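Glycosyl hydrolase family 2, TIM barrel domain protein (PDB 6ED2) probably hydrolyses beta-glucuronides, as expected of a family 2 beta-glucuronidase from a human gut bacterium. Local coordinates at residues 206-211 against 231-236; 276-281 against 288-293; 474-479 against 496-501; 534-539 against 558-563. One frame throughout, in Å; residues are numbered along the deposited sequence.

The four contacts form two pairs on opposite sides of the chain's centre, with no touch between the pairs. Interactions 1 and 2 lie in the beta-sandwich domain, one in each of its facing sheets, and are joined directly where Asp289 OD2 meets Val210 N. Interaction 1 is a surface contact at the open end of a hairpin and relies on side chains gripping backbone; interaction 2 is a regular, partly buried strand ladder with one salt bridge. Interactions 3 and 4 belong to the TIM barrel and meet through Tyr497 OH and Glu535 OE1. Interaction 3, partly buried, sets an arginine among backbone carbonyls, whereas interaction 4 is fully buried and mostly aromatic.

Interaction 1 of 4, residues 206-211 against 231-236; sequences PKERVL and STNGPH
Ser231 O receives the backbone N of Leu211 at 2.8 Å, the last strong ladder bond before the hairpin of strands 210-219 and 223-232 opens at its ends. Thr232 then sits opposite Val210 in a non-hydrogen-bonded antiparallel pair whose side chains diverge. Its OG1 turns back along its own chain to accept from Gly234 N, forming an ST turn where the strand ends.

Asn233 takes over as the link. With chi1 at 64° its amide stands between backbone N and carbonyl carbon and reaches into the bend at Lys207-Arg209: OD1 accepts Arg209 N at 2.9 Å, while ND2 donates to Lys207 O, also 2.9 Å. ND2 has a second acceptor in Asn25 OD1. At the root of the side chain, Asn233 CB rests on Leu211 CD1 at 3.9 Å.

Over Gly234 passes the extended side chain of Glu208, its CG 3.9 Å from Gly234 CA. The carboxylate ends at His236, where OE2 takes the backbone N at 2.9 Å and OE1 takes ND1 at 2.7 Å, each through its syn lone pair. The imidazole and carboxylate planes are 36° apart. A water 2.6 Å from Glu208 OE2 also bonds Thr232 OG1 and His236 O.

Bonded through both oxygens, the carboxylate is fixed in rotation, and its charge would tend to favour a protonated His236. Side chains thus continue the hairpin at the edge of this immunoglobulin-like sandwich domain, beyond the point where its strand pairing stops.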
loop_
_atom_site.group_PDB
_atom_site.type_symbol
_atom_site.label_atom_id
_atom_site.label_comp_id
_atom_site.label_asym_id
_atom_site.label_seq_id
_atom_site.Cartn_x
_atom_site.Cartn_y
_atom_site.Cartn_z
ATOM N N PRO A 206 47.466 11.399 26.506
ATOM C CA PRO A 206 48.831 11.809 26.866
ATOM C C PRO A 206 49.408 12.726 25.792
ATOM O O PRO A 206 49.108 12.600 24.602
ATOM C CB PRO A 206 49.605 10.480 26.943
ATOM C CG PRO A 206 48.568 9.403 26.963
ATOM C CD PRO A 206 47.380 9.960 26.211
ATOM N N LYS A 207 50.226 13.682 26.229
ATOM C CA LYS A 207 50.807 14.620 25.281
ATOM C C LYS A 207 51.745 13.928 24.295
ATOM O O LYS A 207 51.840 14.346 23.141
ATOM C CB LYS A 207 51.495 15.745 26.050
ATOM C CG LYS A 207 50.471 16.833 26.386
ATOM C CD LYS A 207 50.791 17.621 27.619
ATOM C CE LYS A 207 49.873 18.813 27.697
ATOM N NZ LYS A 207 50.322 19.730 28.763
ATOM N N GLU A 208 52.406 12.855 24.710
ATOM C CA GLU A 208 53.133 11.994 23.798
ATOM C C GLU A 208 52.304 10.737 23.558
ATOM O O GLU A 208 52.051 9.972 24.492
ATOM C CB GLU A 208 54.505 11.625 24.359
ATOM C CG GLU A 208 55.304 10.790 23.374
ATOM C CD GLU A 208 56.689 10.403 23.872
ATOM O OE1 GLU A 208 57.124 10.937 24.915
ATOM O OE2 GLU A 208 57.351 9.573 23.198
ATOM N N ARG A 209 51.906 10.503 22.311
ATOM C CA ARG A 209 50.946 9.433 22.080
ATOM C C ARG A 209 51.076 8.874 20.672
ATOM O O ARG A 209 51.627 9.512 19.774
ATOM C CB ARG A 209 49.519 9.934 22.291
ATOM C CG ARG A 209 49.175 11.137 21.410
ATOM C CD ARG A 209 47.714 11.455 21.559
ATOM N NE ARG A 209 47.300 12.685 20.896
ATOM C CZ ARG A 209 47.474 13.903 21.390
ATOM N NH1 ARG A 209 48.111 14.078 22.547
ATOM N NH2 ARG A 209 47.032 14.951 20.711
ATOM N N VAL A 210 50.560 7.652 20.510
ATOM C CA VAL A 210 50.353 7.070 19.197
ATOM C C VAL A 210 49.394 7.927 18.382
ATOM O O VAL A 210 48.299 8.266 18.844
ATOM C CB VAL A 210 49.816 5.648 19.351
ATOM C CG1 VAL A 210 49.665 4.996 17.976
ATOM C CG2 VAL A 210 50.718 4.859 20.274
ATOM N N LEU A 211 49.798 8.270 17.150
ATOM C CA LEU A 211 48.930 8.951 16.194
ATOM C C LEU A 211 48.423 8.050 15.081
ATOM O O LEU A 211 47.383 8.344 14.484
ATOM C CB LEU A 211 49.658 10.133 15.549
ATOM C CG LEU A 211 50.354 11.126 16.484
ATOM C CD1 LEU A 211 51.225 12.051 15.670
ATOM C CD2 LEU A 211 49.357 11.929 17.290
ATOM N N SER A 231 53.358 5.366 14.303
ATOM C CA SER A 231 53.760 6.762 14.327
ATOM C C SER A 231 53.356 7.388 15.660
ATOM O O SER A 231 52.169 7.417 15.998
ATOM C CB SER A 231 53.120 7.524 13.163
ATOM O OG SER A 231 53.526 6.961 11.925
ATOM N N THR A 232 54.338 7.893 16.409
ATOM C CA THR A 232 54.092 8.695 17.597
ATOM C C THR A 232 54.614 10.102 17.364
ATOM O O THR A 232 55.396 10.339 16.442
ATOM C CB THR A 232 54.754 8.099 18.841
ATOM O OG1 THR A 232 56.101 8.578 18.957
ATOM C CG2 THR A 232 54.753 6.606 18.773
ATOM N N ASN A 233 54.151 11.048 18.192
ATOM C CA ASN A 233 54.647 12.421 18.176
ATOM C C ASN A 233 55.800 12.644 19.160
ATOM O O ASN A 233 56.019 13.781 19.593
ATOM C CB ASN A 233 53.514 13.410 18.475
ATOM C CG ASN A 233 52.942 13.239 19.893
ATOM O OD1 ASN A 233 53.323 12.322 20.625
ATOM N ND2 ASN A 233 52.006 14.107 20.267
ATOM N N GLY A 234 56.525 11.592 19.541
ATOM C CA GLY A 234 57.636 11.757 20.450
ATOM C C GLY A 234 58.710 10.682 20.340
ATOM O O GLY A 234 58.637 9.780 19.507
ATOM N N PRO A 235 59.732 10.770 21.199
ATOM C CA PRO A 235 60.922 9.921 21.050
ATOM C C PRO A 235 60.933 8.624 21.834
ATOM O O PRO A 235 61.875 7.835 21.659
ATOM C CB PRO A 235 62.034 10.848 21.568
ATOM C CG PRO A 235 61.350 11.592 22.695
ATOM C CD PRO A 235 59.953 11.870 22.162
ATOM N N HIS A 236 59.926 8.367 22.681
ATOM C CA HIS A 236 60.022 7.246 23.599
ATOM C C HIS A 236 59.655 5.930 22.927
ATOM O O HIS A 236 58.851 5.899 21.994
ATOM C CB HIS A 236 59.143 7.503 24.826
ATOM C CG HIS A 236 59.754 8.497 25.752
ATOM N ND1 HIS A 236 59.371 9.820 25.781
ATOM C CD2 HIS A 236 60.809 8.390 26.596
ATOM C CE1 HIS A 236 60.131 10.475 26.642
ATOM N NE2 HIS A 236 61.012 9.630 27.150
HETATM O O HOH W 1 56.903 7.832 21.270
#

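Interaction 2 of 4, residues 276-281 against 288-293; sequences DLVIRI and VDEYLD
Glu290 OE2 is gripped by two nitrogens of Arg280, NE at 2.7 Å and NH2 at 2.8 Å, in a side-on salt bridge that lands on a single oxygen. OE2 lies in the guanidinium plane, yet both donors come from the same face of the carboxylate, about 35° out of its plane; the two flat groups are turned 42° against each other. The extended side chains run side by side, Arg280 CG touching Glu290 CB. The other carboxylate oxygen, OE1, bonds Thr35 OG1.

These residues form a non-hydrogen-bonded pair in the antiparallel ladder of strands 275-283 and 286-295. On the same face Val278 and Leu292 point the same way, CG2 against CD2 at 3.7 Å, and Leu292 also packs on Phe153 of a neighbouring subunit. The reverse face, with Leu277, Ile279 and Ile281, meets strand 210-219 through Val210 and Tyr213, the interior of the beta sandwich.

Ladder bonds flank the salt bridge: Ile279 O takes Tyr291 N at 2.7 Å, and Ile281 N reaches Asp289 O. At Ile281 the register slips into a classic beta bulge, since Val288 and Asp289 both face it. Ile281 O receives Val288 N at 2.7 Å and only weakly Asp289 N at 3.4 Å. Val288 CG2 packs on Ile281 CG2 at 3.7 Å.

Strand 238-244, carrying the magnesium ligands Thr239 and Glu241, pairs along the other edge of 275-283. The side chain of Arg280 comes within about 4 Å of the magnesium ion, so its pairing with Glu290 would temper the positive charge beside the metal.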
loop_
_atom_site.group_PDB
_atom_site.type_symbol
_atom_site.label_atom_id
_atom_site.label_comp_id
_atom_site.label_asym_id
_atom_site.label_seq_id
_atom_site.Cartn_x
_atom_site.Cartn_y
_atom_site.Cartn_z
ATOM N N ASP A 276 43.527 -9.044 19.225
ATOM C CA ASP A 276 43.594 -7.799 19.977
ATOM C C ASP A 276 45.005 -7.238 19.871
ATOM O O ASP A 276 45.982 -7.932 20.180
ATOM C CB ASP A 276 43.189 -8.017 21.432
ATOM C CG ASP A 276 41.724 -8.386 21.571
ATOM O OD1 ASP A 276 40.871 -7.593 21.130
ATOM O OD2 ASP A 276 41.427 -9.475 22.095
ATOM N N LEU A 277 45.104 -5.993 19.422
ATOM C CA LEU A 277 46.375 -5.326 19.216
ATOM C C LEU A 277 46.596 -4.335 20.349
ATOM O O LEU A 277 45.708 -3.532 20.654
ATOM C CB LEU A 277 46.385 -4.611 17.859
ATOM C CG LEU A 277 47.673 -3.923 17.393
ATOM C CD1 LEU A 277 48.783 -4.946 17.184
ATOM C CD2 LEU A 277 47.422 -3.179 16.109
ATOM N N VAL A 278 47.772 -4.393 20.971
ATOM C CA VAL A 278 48.135 -3.495 22.064
ATOM C C VAL A 278 49.395 -2.739 21.666
ATOM O O VAL A 278 50.469 -3.339 21.537
ATOM C CB VAL A 278 48.356 -4.256 23.376
ATOM C CG1 VAL A 278 48.721 -3.291 24.507
ATOM C CG2 VAL A 278 47.132 -5.071 23.715
ATOM N N ILE A 279 49.280 -1.423 21.506
ATOM C CA ILE A 279 50.416 -0.570 21.184
ATOM C C ILE A 279 50.706 0.330 22.374
ATOM O O ILE A 279 49.837 1.101 22.795
ATOM C CB ILE A 279 50.161 0.288 19.932
ATOM C CG1 ILE A 279 49.666 -0.546 18.750
ATOM C CG2 ILE A 279 51.424 1.079 19.583
ATOM C CD1 ILE A 279 49.136 0.319 17.624
ATOM N N ARG A 280 51.945 0.294 22.867
ATOM C CA ARG A 280 52.309 1.060 24.053
ATOM C C ARG A 280 53.568 1.885 23.820
ATOM O O ARG A 280 54.502 1.442 23.145
ATOM C CB ARG A 280 52.512 0.122 25.258
ATOM C CG ARG A 280 51.228 -0.493 25.767
ATOM C CD ARG A 280 51.454 -1.263 27.052
ATOM N NE ARG A 280 50.206 -1.414 27.790
ATOM C CZ ARG A 280 50.128 -1.746 29.074
ATOM N NH1 ARG A 280 51.232 -1.976 29.780
ATOM N NH2 ARG A 280 48.942 -1.846 29.658
ATOM N N ILE A 281 53.579 3.090 24.384
ATOM C CA ILE A 281 54.779 3.905 24.526
ATOM C C ILE A 281 55.238 3.820 25.976
ATOM O O ILE A 281 54.412 3.886 26.896
ATOM C CB ILE A 281 54.513 5.366 24.119
ATOM C CG1 ILE A 281 53.942 5.444 22.700
ATOM C CG2 ILE A 281 55.796 6.216 24.260
ATOM C CD1 ILE A 281 53.470 6.843 22.315
ATOM N N VAL A 288 53.490 5.384 28.931
ATOM C CA VAL A 288 53.064 6.762 28.689
ATOM C C VAL A 288 51.850 6.836 27.766
ATOM O O VAL A 288 51.092 7.808 27.832
ATOM C CB VAL A 288 54.240 7.616 28.165
ATOM C CG1 VAL A 288 55.542 6.840 28.219
ATOM C CG2 VAL A 288 53.992 8.203 26.747
ATOM N N ASP A 289 51.627 5.839 26.922
ATOM C CA ASP A 289 50.418 5.838 26.109
ATOM C C ASP A 289 50.121 4.405 25.718
ATOM O O ASP A 289 51.028 3.573 25.612
ATOM C CB ASP A 289 50.530 6.699 24.845
ATOM C CG ASP A 289 49.204 6.785 24.083
ATOM O OD1 ASP A 289 48.147 6.922 24.746
ATOM O OD2 ASP A 289 49.203 6.699 22.826
ATOM N N GLU A 290 48.842 4.121 25.527
ATOM C CA GLU A 290 48.445 2.803 25.070
ATOM C C GLU A 290 47.293 2.965 24.099
ATOM O O GLU A 290 46.345 3.707 24.373
ATOM C CB GLU A 290 48.050 1.899 26.232
ATOM C CG GLU A 290 47.257 0.690 25.806
ATOM C CD GLU A 290 46.817 -0.132 26.993
ATOM O OE1 GLU A 290 45.780 0.210 27.607
ATOM O OE2 GLU A 290 47.538 -1.093 27.331
ATOM N N TYR A 291 47.406 2.322 22.945
ATOM C CA TYR A 291 46.327 2.279 21.982
ATOM C C TYR A 291 45.938 0.828 21.784
ATOM O O TYR A 291 46.774 -0.067 21.891
ATOM C CB TYR A 291 46.684 2.929 20.628
ATOM C CG TYR A 291 45.438 3.115 19.794
ATOM C CD1 TYR A 291 44.505 4.115 20.106
ATOM C CD2 TYR A 291 45.150 2.248 18.742
ATOM C CE1 TYR A 291 43.338 4.258 19.364
ATOM C CE2 TYR A 291 43.979 2.377 18.003
ATOM C CZ TYR A 291 43.079 3.378 18.317
ATOM O OH TYR A 291 41.928 3.505 17.568
ATOM N N LEU A 292 44.647 0.609 21.563
ATOM C CA LEU A 292 44.058 -0.718 21.500
ATOM C C LEU A 292 43.174 -0.822 20.266
ATOM O O LEU A 292 42.410 0.089 19.957
ATOM C CB LEU A 292 43.234 -1.015 22.761
ATOM C CG LEU A 292 43.947 -0.945 24.113
ATOM C CD1 LEU A 292 42.916 -0.869 25.244
ATOM C CD2 LEU A 292 44.854 -2.155 24.305
ATOM N N ASP A 293 43.276 -1.936 19.562
ATOM C CA ASP A 293 42.479 -2.117 18.363
ATOM C C ASP A 293 42.357 -3.611 18.123
ATOM O O ASP A 293 42.935 -4.432 18.846
ATOM C CB ASP A 293 43.096 -1.379 17.165
ATOM C CG ASP A 293 42.067 -0.994 16.098
ATOM O OD1 ASP A 293 40.897 -1.460 16.165
ATOM O OD2 ASP A 293 42.454 -0.241 15.168
#

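Interaction 3 of 4, residues 474-479 against 496-501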
loop_
_atom_site.group_PDB
_atom_site.type_symbol
_atom_site.label_atom_id
_atom_site.label_comp_id
_atom_site.label_asym_id
_atom_site.label_seq_id
_atom_site.Cartn_x
_atom_site.Cartn_y
_atom_site.Cartn_z
ATOM N N VAL A 474 31.709 3.481 -13.417
ATOM C CA VAL A 474 31.647 4.028 -14.767
ATOM C C VAL A 474 30.209 4.398 -15.102
ATOM O O VAL A 474 29.307 3.560 -15.005
ATOM C CB VAL A 474 32.217 3.030 -15.788
ATOM C CG1 VAL A 474 32.156 3.621 -17.196
ATOM C CG2 VAL A 474 33.647 2.651 -15.396
ATOM N N LEU A 475 30.010 5.654 -15.495
ATOM C CA LEU A 475 28.748 6.168 -16.001
ATOM C C LEU A 475 28.299 5.401 -17.242
ATOM O O LEU A 475 29.111 4.847 -17.983
ATOM C CB LEU A 475 28.913 7.641 -16.375
ATOM C CG LEU A 475 28.155 8.708 -15.626
ATOM C CD1 LEU A 475 28.222 9.977 -16.434
ATOM C CD2 LEU A 475 26.721 8.267 -15.406
ATOM N N MET A 476 26.984 5.429 -17.499
ATOM C CA MET A 476 26.432 4.691 -18.636
ATOM C C MET A 476 26.832 5.311 -19.970
ATOM O O MET A 476 26.901 4.602 -20.986
ATOM C CB MET A 476 24.908 4.620 -18.531
ATOM C CG MET A 476 24.400 3.354 -17.819
ATOM S SD MET A 476 22.700 2.820 -18.236
ATOM C CE MET A 476 22.980 1.762 -19.676
ATOM N N THR A 477 27.083 6.620 -19.990
ATOM C CA THR A 477 27.545 7.328 -21.175
ATOM C C THR A 477 29.048 7.202 -21.412
ATOM O O THR A 477 29.547 7.779 -22.379
ATOM C CB THR A 477 27.190 8.811 -21.067
ATOM O OG1 THR A 477 27.767 9.343 -19.868
ATOM C CG2 THR A 477 25.685 9.004 -21.028
ATOM N N SER A 478 29.789 6.505 -20.548
ATOM C CA SER A 478 31.209 6.245 -20.767
ATOM C C SER A 478 31.347 4.805 -21.233
ATOM O O SER A 478 31.125 3.880 -20.453
ATOM C CB SER A 478 32.027 6.489 -19.500
ATOM O OG SER A 478 32.090 7.877 -19.204
ATOM N N LEU A 479 31.706 4.618 -22.493
ATOM C CA LEU A 479 31.722 3.316 -23.147
ATOM C C LEU A 479 33.137 2.754 -23.177
ATOM O O LEU A 479 34.109 3.467 -22.918
ATOM C CB LEU A 479 31.149 3.444 -24.562
ATOM C CG LEU A 479 29.739 4.043 -24.609
ATOM C CD1 LEU A 479 29.189 4.016 -26.025
ATOM C CD2 LEU A 479 28.786 3.323 -23.642
ATOM N N ARG A 496 25.132 0.013 -14.612
ATOM C CA ARG A 496 24.396 -0.213 -15.849
ATOM C C ARG A 496 22.921 -0.481 -15.572
ATOM O O ARG A 496 22.574 -1.191 -14.629
ATOM C CB ARG A 496 25.002 -1.366 -16.638
ATOM C CG ARG A 496 26.325 -1.009 -17.318
ATOM C CD ARG A 496 26.165 0.228 -18.178
ATOM N NE ARG A 496 27.400 0.624 -18.848
ATOM C CZ ARG A 496 28.294 1.478 -18.345
ATOM N NH1 ARG A 496 28.112 2.031 -17.152
ATOM N NH2 ARG A 496 29.376 1.779 -19.043
ATOM N N TYR A 497 22.063 0.089 -16.414
ATOM C CA TYR A 497 20.617 0.060 -16.253
ATOM C C TYR A 497 19.939 -0.275 -17.573
ATOM O O TYR A 497 18.961 0.369 -17.977
ATOM C CB TYR A 497 20.111 1.388 -15.717
ATOM C CG TYR A 497 20.522 1.631 -14.287
ATOM C CD1 TYR A 497 19.856 0.999 -13.240
ATOM C CD2 TYR A 497 21.584 2.485 -13.981
ATOM C CE1 TYR A 497 20.222 1.225 -11.917
ATOM C CE2 TYR A 497 21.961 2.714 -12.669
ATOM C CZ TYR A 497 21.280 2.082 -11.641
ATOM O OH TYR A 497 21.662 2.306 -10.340
ATOM N N TYR A 498 20.469 -1.282 -18.269
ATOM C CA TYR A 498 19.839 -1.797 -19.479
ATOM C C TYR A 498 18.522 -2.468 -19.113
ATOM O O TYR A 498 18.508 -3.524 -18.468
ATOM C CB TYR A 498 20.773 -2.773 -20.181
ATOM C CG TYR A 498 21.891 -2.096 -20.965
ATOM C CD1 TYR A 498 21.618 -1.392 -22.135
ATOM C CD2 TYR A 498 23.216 -2.172 -20.537
ATOM C CE1 TYR A 498 22.633 -0.782 -22.864
ATOM C CE2 TYR A 498 24.237 -1.575 -21.252
ATOM C CZ TYR A 498 23.943 -0.884 -22.419
ATOM O OH TYR A 498 24.955 -0.290 -23.130
ATOM N N GLY A 499 17.415 -1.862 -19.519
ATOM C CA GLY A 499 16.103 -2.358 -19.166
ATOM C C GLY A 499 15.388 -1.497 -18.157
ATOM O O GLY A 499 14.223 -1.777 -17.847
ATOM N N TRP A 500 16.048 -0.466 -17.631
ATOM C CA TRP A 500 15.376 0.552 -16.836
ATOM C C TRP A 500 15.508 1.923 -17.500
ATOM O O TRP A 500 14.585 2.368 -18.191
ATOM C CB TRP A 500 15.928 0.583 -15.404
ATOM C CG TRP A 500 15.134 1.524 -14.533
ATOM C CD1 TRP A 500 15.558 2.706 -14.003
ATOM C CD2 TRP A 500 13.763 1.375 -14.144
ATOM N NE1 TRP A 500 14.541 3.301 -13.296
ATOM C CE2 TRP A 500 13.425 2.502 -13.368
ATOM C CE3 TRP A 500 12.789 0.388 -14.368
ATOM C CZ2 TRP A 500 12.146 2.675 -12.811
ATOM C CZ3 TRP A 500 11.511 0.560 -13.803
ATOM C CH2 TRP A 500 11.209 1.697 -13.043
ATOM N N TYR A 501 16.648 2.608 -17.313
ATOM C CA TYR A 501 16.808 3.927 -17.928
ATOM C C TYR A 501 16.963 3.844 -19.438
ATOM O O TYR A 501 16.668 4.822 -20.134
ATOM C CB TYR A 501 18.016 4.664 -17.349
ATOM C CG TYR A 501 17.867 5.027 -15.901
ATOM C CD1 TYR A 501 16.805 5.813 -15.471
ATOM C CD2 TYR A 501 18.788 4.588 -14.958
ATOM C CE1 TYR A 501 16.667 6.160 -14.133
ATOM C CE2 TYR A 501 18.662 4.922 -13.621
ATOM C CZ TYR A 501 17.602 5.703 -13.213
ATOM O OH TYR A 501 17.472 6.036 -11.882
#
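Val474 O accepts Arg496 NH1 at 2.9 Å, joining the loops that follow two neighbouring parallel strands of the TIM barrel, 470-474 and 492-495. The donor stands well above the carbonyl plane, 52° out of it, although Val474 O lies close to the plane of the guanidinium. Val474 CG1 lies near NH2 as well.

Leu475 opens a type I turn, and its carbonyl O, taken by Ser478 N, is also 3.1 Å from Arg496 NH1. Leu475 O thus lies near the guanidinium at a slant.

Met476 contributes most to the packing. Its CA sits over one face of the guanidinium, offset toward the rim, and CG meets Arg496 CD at 3.6 Å. From there the chain passes at a slant over the arginine's aliphatic part. SD comes within 3.3 Å of Tyr497 N, a weak hydrogen bond; the bend at chi3 (88°) then swings the methyl over Tyr498: CE is 3.8 Å from the ring centroid and 8° off its normal, a CH-pi contact almost exactly central. SD also rests on Tyr497 CB.

The tyrosines are held at their far ends too. Tyr498 OH and Arg496 NH2 share the carboxylate of Glu518 on helix 508-525, and Tyr497 OH bonds Glu535. A type II turn from Tyr497 to Trp500 carries the chain on, with Gly499 in its third position at positive phi.

At the end of the type I turn the backbone O of Ser478 lies 3.1 Å from Arg496 NH2, near the guanidinium plane, at its edge.

Interaction 4 of 4, residues 534-539 against 558-563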
loop_
_atom_site.group_PDB
_atom_site.type_symbol
_atom_site.label_atom_id
_atom_site.label_comp_id
_atom_site.label_asym_id
_atom_site.label_seq_id
_atom_site.Cartn_x
_atom_site.Cartn_y
_atom_site.Cartn_z
ATOM N N THR A 534 28.600 -2.390 -10.021
ATOM C CA THR A 534 28.375 -1.699 -8.770
ATOM C C THR A 534 27.001 -1.048 -8.694
ATOM O O THR A 534 26.607 -0.610 -7.608
ATOM C CB THR A 534 29.468 -0.639 -8.547
ATOM O OG1 THR A 534 29.752 0.012 -9.791
ATOM C CG2 THR A 534 30.734 -1.299 -8.015
ATOM N N GLU A 535 26.274 -0.953 -9.807
ATOM C CA GLU A 535 24.869 -0.563 -9.767
ATOM C C GLU A 535 24.122 -1.244 -10.897
ATOM O O GLU A 535 24.669 -1.463 -11.985
ATOM C CB GLU A 535 24.653 0.952 -9.887
ATOM C CG GLU A 535 25.217 1.718 -8.725
ATOM C CD GLU A 535 24.813 3.149 -8.719
ATOM O OE1 GLU A 535 23.799 3.481 -9.382
ATOM O OE2 GLU A 535 25.509 3.933 -8.034
ATOM N N TYR A 536 22.854 -1.540 -10.622
ATOM C CA TYR A 536 21.831 -2.040 -11.528
ATOM C C TYR A 536 20.586 -2.308 -10.686
ATOM O O TYR A 536 20.673 -2.498 -9.464
ATOM C CB TYR A 536 22.282 -3.296 -12.278
ATOM C CG TYR A 536 22.494 -4.552 -11.444
ATOM C CD1 TYR A 536 21.574 -5.600 -11.497
ATOM C CD2 TYR A 536 23.613 -4.707 -10.636
ATOM C CE1 TYR A 536 21.756 -6.756 -10.766
ATOM C CE2 TYR A 536 23.819 -5.877 -9.907
ATOM C CZ TYR A 536 22.884 -6.899 -9.976
ATOM O OH TYR A 536 23.061 -8.070 -9.258
ATOM N N GLY A 537 19.425 -2.262 -11.340
ATOM C CA GLY A 537 18.166 -2.432 -10.644
ATOM C C GLY A 537 17.035 -1.587 -11.207
ATOM O O GLY A 537 17.230 -0.807 -12.148
ATOM N N THR A 538 15.835 -1.738 -10.649
ATOM C CA THR A 538 14.685 -0.972 -11.094
ATOM C C THR A 538 13.929 -0.499 -9.867
ATOM O O THR A 538 13.909 -1.172 -8.832
ATOM C CB THR A 538 13.714 -1.777 -11.996
ATOM O OG1 THR A 538 12.992 -2.744 -11.215
ATOM C CG2 THR A 538 14.439 -2.468 -13.132
ATOM N N ASP A 539 13.307 0.665 -9.994
ATOM C CA ASP A 539 12.408 1.112 -8.954
ATOM C C ASP A 539 11.209 0.175 -8.937
ATOM O O ASP A 539 10.653 -0.158 -9.990
ATOM C CB ASP A 539 11.968 2.554 -9.208
ATOM C CG ASP A 539 13.080 3.557 -8.979
ATOM O OD1 ASP A 539 13.145 4.164 -7.889
ATOM O OD2 ASP A 539 13.888 3.758 -9.902
ATOM N N ASN A 558 11.890 -8.612 -10.987
ATOM C CA ASN A 558 12.393 -9.983 -11.078
ATOM C C ASN A 558 12.793 -10.346 -12.507
ATOM O O ASN A 558 13.798 -11.040 -12.718
ATOM C CB ASN A 558 11.356 -10.975 -10.547
ATOM C CG ASN A 558 11.464 -11.195 -9.020
ATOM O OD1 ASN A 558 12.115 -10.424 -8.288
ATOM N ND2 ASN A 558 10.820 -12.255 -8.539
ATOM N N GLU A 559 12.012 -9.900 -13.504
ATOM C CA GLU A 559 12.334 -10.196 -14.899
ATOM C C GLU A 559 13.618 -9.499 -15.312
ATOM O O GLU A 559 14.472 -10.094 -15.979
ATOM C CB GLU A 559 11.181 -9.771 -15.821
ATOM C CG GLU A 559 10.007 -10.732 -15.811
ATOM C CD GLU A 559 8.678 -10.069 -16.159
ATOM O OE1 GLU A 559 8.684 -8.995 -16.807
ATOM O OE2 GLU A 559 7.625 -10.612 -15.740
ATOM N N TYR A 560 13.767 -8.241 -14.905
ATOM C CA TYR A 560 14.969 -7.477 -15.218
ATOM C C TYR A 560 16.192 -8.110 -14.573
ATOM O O TYR A 560 17.246 -8.230 -15.211
ATOM C CB TYR A 560 14.774 -6.032 -14.751
ATOM C CG TYR A 560 16.033 -5.227 -14.604
ATOM C CD1 TYR A 560 16.414 -4.318 -15.597
ATOM C CD2 TYR A 560 16.838 -5.344 -13.465
ATOM C CE1 TYR A 560 17.557 -3.560 -15.469
ATOM C CE2 TYR A 560 18.009 -4.597 -13.335
ATOM C CZ TYR A 560 18.360 -3.703 -14.345
ATOM O OH TYR A 560 19.500 -2.938 -14.234
ATOM N N LEU A 561 16.065 -8.540 -13.312
ATOM C CA LEU A 561 17.204 -9.135 -12.620
ATOM C C LEU A 561 17.628 -10.439 -13.281
ATOM O O LEU A 561 18.827 -10.710 -13.414
ATOM C CB LEU A 561 16.876 -9.368 -11.142
ATOM C CG LEU A 561 16.698 -8.105 -10.292
ATOM C CD1 LEU A 561 16.188 -8.418 -8.857
ATOM C CD2 LEU A 561 18.006 -7.317 -10.244
ATOM N N GLU A 562 16.661 -11.261 -13.696
ATOM C CA GLU A 562 17.002 -12.525 -14.330
ATOM C C GLU A 562 17.707 -12.290 -15.656
ATOM O O GLU A 562 18.685 -12.976 -15.978
ATOM C CB GLU A 562 15.745 -13.371 -14.530
ATOM C CG GLU A 562 15.131 -13.846 -13.208
ATOM C CD GLU A 562 14.138 -14.984 -13.373
ATOM O OE1 GLU A 562 13.906 -15.416 -14.528
ATOM O OE2 GLU A 562 13.599 -15.448 -12.342
ATOM N N MET A 563 17.222 -11.328 -16.443
ATOM C CA MET A 563 17.915 -10.993 -17.682
ATOM C C MET A 563 19.317 -10.481 -17.384
ATOM O O MET A 563 20.304 -10.959 -17.964
ATOM C CB MET A 563 17.117 -9.962 -18.474
ATOM C CG MET A 563 17.782 -9.589 -19.797
ATOM S SD MET A 563 19.025 -8.272 -19.643
ATOM C CE MET A 563 18.009 -6.845 -19.331
#
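Thr538 CG2 lies over one face of the Tyr560 ring, 3.7 Å from its centroid and 18° off the normal, a CH-pi contact displaced toward CG. At the edge of the same ring, in its plane, is Leu561 CD2 from the next residue of the helix. The Tyr536 ring in turn meets Tyr560 CE2 at its own edge, CD1 to CE2 being 4.1 Å, while Leu561 CD2 reaches its CE1 at 3.8 Å.

The Tyr560 side chain sets out from helix 554-570 toward the chain leaving strand 531-535; CG anti to the backbone N (chi1 162°) carries the hydroxyl as far as Gly537. There OH accepts Gly537 N at 3.0 Å, with Tyr536 CB packed alongside at 3.4 Å. One buried backbone N-H is thereby satisfied by a side chain rather than by a neighbouring strand. The polar ends flanking it have their own partners: Tyr536 OH bonds His565 NE2 and Thr538 OG1 bonds Gln557 OE1. Phe615 of helix 610-621 packs against both Tyr536 and Leu561.

Strand 531-535, helix 554-570 and strand 574-580 make a beta-alpha-beta unit, and the contact packs an outer helix of the TIM barrel against the loop at the C-terminal end of the strand before it.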